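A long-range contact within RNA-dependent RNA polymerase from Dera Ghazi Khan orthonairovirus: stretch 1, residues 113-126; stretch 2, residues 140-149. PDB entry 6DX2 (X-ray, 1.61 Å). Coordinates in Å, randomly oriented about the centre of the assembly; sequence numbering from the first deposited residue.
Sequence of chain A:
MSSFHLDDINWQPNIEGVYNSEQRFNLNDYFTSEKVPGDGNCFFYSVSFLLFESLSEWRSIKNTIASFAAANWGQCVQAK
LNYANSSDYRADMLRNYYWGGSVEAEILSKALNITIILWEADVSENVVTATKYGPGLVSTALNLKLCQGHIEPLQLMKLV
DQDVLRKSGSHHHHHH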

ATOM      1  N   ASN A 113      10.426   3.722   5.670  1.00 33.47           N
ATOM      2  CA  ASN A 113      10.549   5.171   5.441  1.00 36.95           C
ATOM      3  C   ASN A 113      10.230   5.489   3.994  1.00 43.29           C
ATOM      4  O   ASN A 113      10.980   6.165   3.268  1.00 40.76           O
ATOM      5  CB  ASN A 113      11.934   5.689   5.829  1.00 35.33           C
ATOM      6  CG  ASN A 113      12.054   5.817   7.302  1.00 38.85           C
ATOM      7  OD1 ASN A 113      12.457   4.867   7.992  1.00 48.67           O
ATOM      8  ND2 ASN A 113      11.620   6.961   7.813  1.00 42.96           N
ATOM      9  N   ILE A 114       9.108   4.951   3.559  1.00 33.74           N
ATOM     10  CA  ILE A 114       8.612   5.215   2.232  1.00 36.06           C
ATOM     11  C   ILE A 114       7.155   5.623   2.390  1.00 34.56           C
ATOM     12  O   ILE A 114       6.547   5.515   3.457  1.00 35.19           O
ATOM     13  CB  ILE A 114       8.759   4.004   1.276  1.00 35.75           C
ATOM     14  CG1 ILE A 114       7.992   2.824   1.829  1.00 33.90           C
ATOM     15  CG2 ILE A 114      10.252   3.644   1.077  1.00 39.72           C
ATOM     16  CD1 ILE A 114       8.087   1.469   1.032  1.00 39.28           C
ATOM     17  N   THR A 115       6.615   6.125   1.295  1.00 32.33           N
ATOM     18  CA  THR A 115       5.213   6.499   1.262  1.00 30.41           C
ATOM     19  C   THR A 115       4.511   5.498   0.378  1.00 27.88           C
ATOM     20  O   THR A 115       5.050   5.131  -0.689  1.00 30.08           O
ATOM     21  CB  THR A 115       5.091   7.940   0.736  1.00 33.09           C
ATOM     22  OG1 THR A 115       5.627   8.820   1.752  1.00 33.97           O
ATOM     23  CG2 THR A 115       3.621   8.372   0.540  1.00 34.78           C
ATOM     24  N   ILE A 116       3.317   5.062   0.808  1.00 30.06           N
ATOM     25  CA  ILE A 116       2.535   4.093   0.067  1.00 29.64           C
ATOM     26  C   ILE A 116       1.144   4.654  -0.113  1.00 29.55           C
ATOM     27  O   ILE A 116       0.559   5.160   0.842  1.00 31.65           O
ATOM     28  CB  ILE A 116       2.470   2.719   0.765  1.00 33.91           C
ATOM     29  CG1 ILE A 116       3.919   2.166   0.917  1.00 37.09           C
ATOM     30  CG2 ILE A 116       1.478   1.805  -0.019  1.00 29.72           C
ATOM     31  CD1 ILE A 116       4.024   0.873   1.809  1.00 35.33           C
ATOM     32  N   ILE A 117       0.623   4.597  -1.336  1.00 29.28           N
ATOM     33  CA  ILE A 117      -0.705   5.134  -1.607  1.00 30.45           C
ATOM     34  C   ILE A 117      -1.582   4.014  -2.127  1.00 28.15           C
ATOM     35  O   ILE A 117      -1.198   3.308  -3.067  1.00 31.25           O
ATOM     36  CB  ILE A 117      -0.651   6.292  -2.612  1.00 28.25           C
ATOM     37  CG1 ILE A 117       0.222   7.382  -2.033  1.00 30.67           C
ATOM     38  CG2 ILE A 117      -2.088   6.781  -2.978  1.00 29.89           C
ATOM     39  CD1 ILE A 117       0.489   8.551  -3.062  1.00 29.12           C
ATOM     40  N   LEU A 118      -2.752   3.848  -1.510  1.00 28.42           N
ATOM     41  CA  LEU A 118      -3.716   2.861  -1.968  1.00 31.45           C
ATOM     42  C   LEU A 118      -4.758   3.615  -2.761  1.00 29.56           C
ATOM     43  O   LEU A 118      -5.520   4.409  -2.199  1.00 32.21           O
ATOM     44  CB  LEU A 118      -4.360   2.095  -0.812  1.00 31.68           C
ATOM     45  CG  LEU A 118      -3.407   1.438   0.197  1.00 38.02           C
ATOM     46  CD1 LEU A 118      -4.177   0.537   1.255  1.00 38.18           C
ATOM     47  CD2 LEU A 118      -2.296   0.672  -0.526  1.00 38.68           C
ATOM     48  N   TRP A 119      -4.788   3.381  -4.083  1.00 27.03           N
ATOM     49  CA  TRP A 119      -5.770   4.022  -4.939  1.00 29.10           C
ATOM     50  C   TRP A 119      -6.882   3.002  -5.137  1.00 31.53           C
ATOM     51  O   TRP A 119      -6.724   2.031  -5.883  1.00 34.18           O
ATOM     52  CB  TRP A 119      -5.159   4.375  -6.293  1.00 30.61           C
ATOM     53  CG  TRP A 119      -3.976   5.328  -6.230  1.00 29.27           C
ATOM     54  CD1 TRP A 119      -2.637   4.986  -6.168  1.00 28.37           C
ATOM     55  CD2 TRP A 119      -4.026   6.759  -6.238  1.00 31.23           C
ATOM     56  NE1 TRP A 119      -1.861   6.115  -6.186  1.00 31.79           N
ATOM     57  CE2 TRP A 119      -2.686   7.218  -6.220  1.00 32.43           C
ATOM     58  CE3 TRP A 119      -5.069   7.694  -6.279  1.00 33.42           C
ATOM     59  CZ2 TRP A 119      -2.345   8.557  -6.167  1.00 31.93           C
ATOM     60  CZ3 TRP A 119      -4.718   9.074  -6.255  1.00 34.84           C
ATOM     61  CH2 TRP A 119      -3.381   9.478  -6.205  1.00 34.43           C
ATOM     62  N   GLU A 120      -8.014   3.210  -4.478  1.00 35.90           N
ATOM     63  CA  GLU A 120      -9.164   2.350  -4.700  1.00 37.04           C
ATOM     64  C   GLU A 120      -9.889   2.822  -5.941  1.00 36.19           C
ATOM     65  O   GLU A 120     -10.338   3.975  -6.018  1.00 42.51           O
ATOM     66  CB  GLU A 120     -10.079   2.331  -3.481  1.00 39.01           C
ATOM     67  CG  GLU A 120      -9.523   1.354  -2.423  1.00 57.17           C
ATOM     68  CD  GLU A 120     -10.102   1.533  -1.028  1.00 72.68           C
ATOM     69  OE1 GLU A 120      -9.325   1.879  -0.101  1.00 72.41           O
ATOM     70  OE2 GLU A 120     -11.325   1.317  -0.861  1.00 78.15           O
ATOM     71  N   ALA A 121     -10.057   1.875  -6.892  1.00 37.17           N
ATOM     72  CA  ALA A 121     -10.551   2.132  -8.223  1.00 42.57           C
ATOM     73  C   ALA A 121     -11.792   1.299  -8.470  1.00 46.61           C
ATOM     74  O   ALA A 121     -11.899   0.159  -7.980  1.00 46.43           O
ATOM     75  CB  ALA A 121      -9.487   1.772  -9.289  1.00 47.91           C
ATOM     76  N   ASP A 122     -12.707   1.838  -9.284  1.00 45.09           N
ATOM     77  CA  ASP A 122     -13.762   0.983  -9.811  1.00 49.95           C
ATOM     78  C   ASP A 122     -13.273   0.202 -11.047  1.00 47.60           C
ATOM     79  O   ASP A 122     -12.110   0.296 -11.464  1.00 51.81           O
ATOM     80  CB  ASP A 122     -15.017   1.801 -10.133  1.00 55.78           C
ATOM     81  CG  ASP A 122     -14.781   2.862 -11.227  1.00 62.00           C
ATOM     82  OD1 ASP A 122     -15.581   3.824 -11.295  1.00 64.84           O
ATOM     83  OD2 ASP A 122     -13.809   2.749 -12.006  1.00 56.59           O
ATOM     84  N   VAL A 123     -14.183  -0.583 -11.633  1.00 49.30           N
ATOM     85  CA  VAL A 123     -13.833  -1.467 -12.750  1.00 63.10           C
ATOM     86  C   VAL A 123     -13.342  -0.673 -13.954  1.00 63.54           C
ATOM     87  O   VAL A 123     -12.591  -1.193 -14.787  1.00 66.02           O
ATOM     88  CB  VAL A 123     -15.023  -2.378 -13.140  1.00 68.85           C
ATOM     89  CG1 VAL A 123     -15.321  -3.363 -12.028  1.00 69.63           C
ATOM     90  CG2 VAL A 123     -16.250  -1.562 -13.462  1.00 68.14           C
ATOM     91  N   SER A 124     -13.743   0.585 -14.070  1.00 60.29           N
ATOM     92  CA  SER A 124     -13.261   1.423 -15.155  1.00 55.58           C
ATOM     93  C   SER A 124     -12.013   2.225 -14.769  1.00 59.18           C
ATOM     94  O   SER A 124     -11.617   3.119 -15.524  1.00 57.26           O
ATOM     95  CB  SER A 124     -14.379   2.350 -15.624  1.00 51.57           C
ATOM     96  OG  SER A 124     -15.618   1.656 -15.638  1.00 54.29           O
ATOM     97  N   GLU A 125     -11.380   1.910 -13.621  1.00 45.09           N
ATOM     98  CA  GLU A 125     -10.105   2.492 -13.174  1.00 46.89           C
ATOM     99  C   GLU A 125     -10.245   3.930 -12.695  1.00 47.83           C
ATOM    100  O   GLU A 125      -9.247   4.661 -12.569  1.00 46.10           O
ATOM    101  CB  GLU A 125      -9.020   2.406 -14.256  1.00 57.95           C
ATOM    102  CG  GLU A 125      -9.010   1.079 -15.023  1.00 65.98           C
ATOM    103  CD  GLU A 125      -8.426  -0.065 -14.220  1.00 70.35           C
ATOM    104  OE1 GLU A 125      -7.820   0.194 -13.169  1.00 72.03           O
ATOM    105  OE2 GLU A 125      -8.579  -1.228 -14.643  1.00 78.74           O
ATOM    106  N   ASN A 126     -11.455   4.347 -12.360  1.00 46.53           N
ATOM    107  CA  ASN A 126     -11.621   5.651 -11.743  1.00 41.39           C
ATOM    108  C   ASN A 126     -11.343   5.541 -10.249  1.00 47.98           C
ATOM    109  O   ASN A 126     -11.792   4.592  -9.591  1.00 47.91           O
ATOM    110  CB  ASN A 126     -13.031   6.160 -11.965  1.00 44.60           C
ATOM    111  CG  ASN A 126     -13.363   6.283 -13.433  1.00 53.23           C
ATOM    112  OD1 ASN A 126     -12.650   6.956 -14.174  1.00 59.49           O
ATOM    113  ND2 ASN A 126     -14.418   5.608 -13.868  1.00 64.46           N
ATOM    114  N   THR A 140       7.089   9.747  -5.546  1.00 31.05           N
ATOM    115  CA  THR A 140       8.055   8.928  -4.832  1.00 29.05           C
ATOM    116  C   THR A 140       7.398   7.761  -4.132  1.00 37.30           C
ATOM    117  O   THR A 140       8.100   6.950  -3.549  1.00 38.72           O
ATOM    118  CB  THR A 140       8.818   9.798  -3.787  1.00 36.89           C
ATOM    119  OG1 THR A 140       7.897  10.393  -2.862  1.00 40.45           O
ATOM    120  CG2 THR A 140       9.538  10.943  -4.459  1.00 39.12           C
ATOM    121  N   ALA A 141       6.081   7.711  -4.114  1.00 27.86           N
ATOM    122  CA  ALA A 141       5.402   6.684  -3.372  1.00 30.35           C
ATOM    123  C   ALA A 141       5.412   5.361  -4.123  1.00 29.44           C
ATOM    124  O   ALA A 141       5.609   5.307  -5.348  1.00 32.73           O
ATOM    125  CB  ALA A 141       3.941   7.102  -3.110  1.00 30.65           C
ATOM    126  N   LEU A 142       5.105   4.319  -3.379  1.00 30.88           N
ATOM    127  CA  LEU A 142       4.616   3.070  -3.978  1.00 27.94           C
ATOM    128  C   LEU A 142       3.118   3.237  -4.169  1.00 29.54           C
ATOM    129  O   LEU A 142       2.351   3.216  -3.198  1.00 31.10           O
ATOM    130  CB  LEU A 142       4.934   1.851  -3.132  1.00 29.67           C
ATOM    131  CG  LEU A 142       6.318   1.624  -2.550  1.00 41.64           C
ATOM    132  CD1 LEU A 142       6.425   0.151  -2.091  1.00 39.99           C
ATOM    133  CD2 LEU A 142       7.409   1.921  -3.435  1.00 42.67           C
ATOM    134  N   ASN A 143       2.724   3.347  -5.425  1.00 27.69           N
ATOM    135  CA  ASN A 143       1.344   3.566  -5.823  1.00 28.34           C
ATOM    136  C   ASN A 143       0.743   2.216  -6.128  1.00 27.23           C
ATOM    137  O   ASN A 143       1.197   1.561  -7.066  1.00 30.02           O
ATOM    138  CB  ASN A 143       1.293   4.477  -7.042  1.00 29.20           C
ATOM    139  CG  ASN A 143       1.701   5.884  -6.669  1.00 32.48           C
ATOM    140  OD1 ASN A 143       0.959   6.538  -5.961  1.00 33.14           O
ATOM    141  ND2 ASN A 143       2.954   6.255  -6.934  1.00 30.80           N
ATOM    142  N   LEU A 144      -0.328   1.868  -5.408  1.00 27.71           N
ATOM    143  CA  LEU A 144      -0.985   0.571  -5.568  1.00 29.75           C
ATOM    144  C   LEU A 144      -2.404   0.805  -6.009  1.00 30.28           C
ATOM    145  O   LEU A 144      -3.093   1.662  -5.429  1.00 32.77           O
ATOM    146  CB  LEU A 144      -0.994  -0.187  -4.200  1.00 28.20           C
ATOM    147  CG  LEU A 144       0.405  -0.466  -3.640  1.00 31.92           C
ATOM    148  CD1 LEU A 144       0.235  -1.225  -2.338  1.00 34.11           C
ATOM    149  CD2 LEU A 144       1.284  -1.299  -4.620  1.00 34.73           C
ATOM    150  N   LYS A 145      -2.830   0.036  -7.005  1.00 29.58           N
ATOM    151  CA  LYS A 145      -4.194   0.073  -7.476  1.00 31.11           C
ATOM    152  C   LYS A 145      -4.954  -1.058  -6.833  1.00 35.41           C
ATOM    153  O   LYS A 145      -4.588  -2.234  -6.990  1.00 34.42           O
ATOM    154  CB  LYS A 145      -4.257  -0.050  -8.992  1.00 33.28           C
ATOM    155  CG  LYS A 145      -5.665   0.077  -9.575  1.00 37.60           C
ATOM    156  CD  LYS A 145      -5.623   0.019 -11.121  1.00 42.60           C
ATOM    157  CE  LYS A 145      -5.566  -1.418 -11.592  1.00 55.55           C
ATOM    158  NZ  LYS A 145      -5.294  -1.491 -13.053  1.00 56.98           N
ATOM    159  N   LEU A 146      -6.047  -0.717  -6.171  1.00 33.74           N
ATOM    160  CA  LEU A 146      -6.940  -1.714  -5.582  1.00 32.20           C
ATOM    161  C   LEU A 146      -8.179  -1.751  -6.424  1.00 34.26           C
ATOM    162  O   LEU A 146      -8.950  -0.786  -6.435  1.00 42.20           O
ATOM    163  CB  LEU A 146      -7.278  -1.278  -4.152  1.00 34.82           C
ATOM    164  CG  LEU A 146      -6.229  -1.598  -3.101  1.00 41.71           C
ATOM    165  CD1 LEU A 146      -4.835  -1.055  -3.405  1.00 45.74           C
ATOM    166  CD2 LEU A 146      -6.729  -1.024  -1.758  1.00 42.55           C
ATOM    167  N   CYS A 147      -8.391  -2.860  -7.107  1.00 35.67           N
ATOM    168  CA  CYS A 147      -9.496  -2.918  -8.058  1.00 43.43           C
ATOM    169  C   CYS A 147     -10.059  -4.327  -8.042  1.00 47.80           C
ATOM    170  O   CYS A 147      -9.309  -5.283  -8.222  1.00 51.55           O
ATOM    171  CB  CYS A 147      -9.021  -2.511  -9.458  1.00 46.29           C
ATOM    172  SG  CYS A 147     -10.400  -2.269 -10.634  1.00 62.70           S
ATOM    173  N   GLN A 148     -11.355  -4.448  -7.777  1.00 50.54           N
ATOM    174  CA  GLN A 148     -12.047  -5.735  -7.832  1.00 56.19           C
ATOM    175  C   GLN A 148     -11.322  -6.800  -7.008  1.00 52.93           C
ATOM    176  O   GLN A 148     -11.166  -7.953  -7.417  1.00 57.55           O
ATOM    177  CB  GLN A 148     -12.228  -6.171  -9.279  1.00 67.19           C
ATOM    178  CG  GLN A 148     -13.254  -5.319  -9.991  1.00 85.53           C
ATOM    179  CD  GLN A 148     -14.614  -5.378  -9.311  1.00100.55           C
ATOM    180  OE1 GLN A 148     -15.255  -4.351  -9.080  1.00103.87           O
ATOM    181  NE2 GLN A 148     -15.060  -6.588  -8.987  1.00108.19           N
ATOM    182  N   GLY A 149     -10.875  -6.402  -5.831  1.00 54.08           N
ATOM    183  CA  GLY A 149     -10.266  -7.322  -4.908  1.00 59.24           C
ATOM    184  C   GLY A 149      -8.817  -7.653  -5.174  1.00 54.16           C
ATOM    185  O   GLY A 149      -8.228  -8.407  -4.397  1.00 57.23           O
TER
HETATM  186  O   HOH W   1       8.336   6.867  -0.839  1.00 43.59           O

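The backbone sets the rule here: two neighbouring strands, one ending at A121 and the other at C147, run parallel, their axes 28° apart and 4.7 Å at closest approach. As expected of a parallel pair, alternate residues of stretch 1 bond on both sides of their partners. I117 N gives to L142 O (2.9 Å) while L144 N gives to I117 O (2.9 Å); W119 N gives to L144 O (2.8 Å) while L146 N gives to W119 O (2.8 Å), the last almost perfectly straight at 179°. L142 N to T115 O (2.8 Å) and A121 N to L146 O (2.9 Å) complete the ladder. Between its rungs, CA-H...O contacts such as I116 CA to L142 O (3.4 Å) use carbonyls already engaged by amides. Where the ladder begins, a water accepts from T115 N (2.8 Å) and donates to T140 O (2.7 Å), joining the stretches by a further link.

Side chains then sort by face. I116, L118, L142, L144 and L146 share one apolar face, where L118 CD2 meets L144 CD1 at 3.6 Å and L118 CB meets L146 CD2 at 4.0 Å, so L118 packs against two leucines along the neighbouring strand. E120 also lies on this face, its CG 3.7 Å from L146 CD2.

The face carrying I117, W119, N143 and K145 is more polar. The end of the W119 side chain comes nearer stretch 2 than its CA-to-CB direction suggests, and N143 OD1 lies at the ring edge, near its plane; NE1 donates to it (2.9 Å, 167°), giving a buried polar hydrogen a well-aligned acceptor. I117 CD1 packs on A141 CB at 3.7 Å.

Charge pairing comes from beyond the strand: the type I turn D122 to E125 brings E125 back, and its OE1 forms a salt bridge with K145 NZ (3.0 Å), although the hydrogen bond within it is weak.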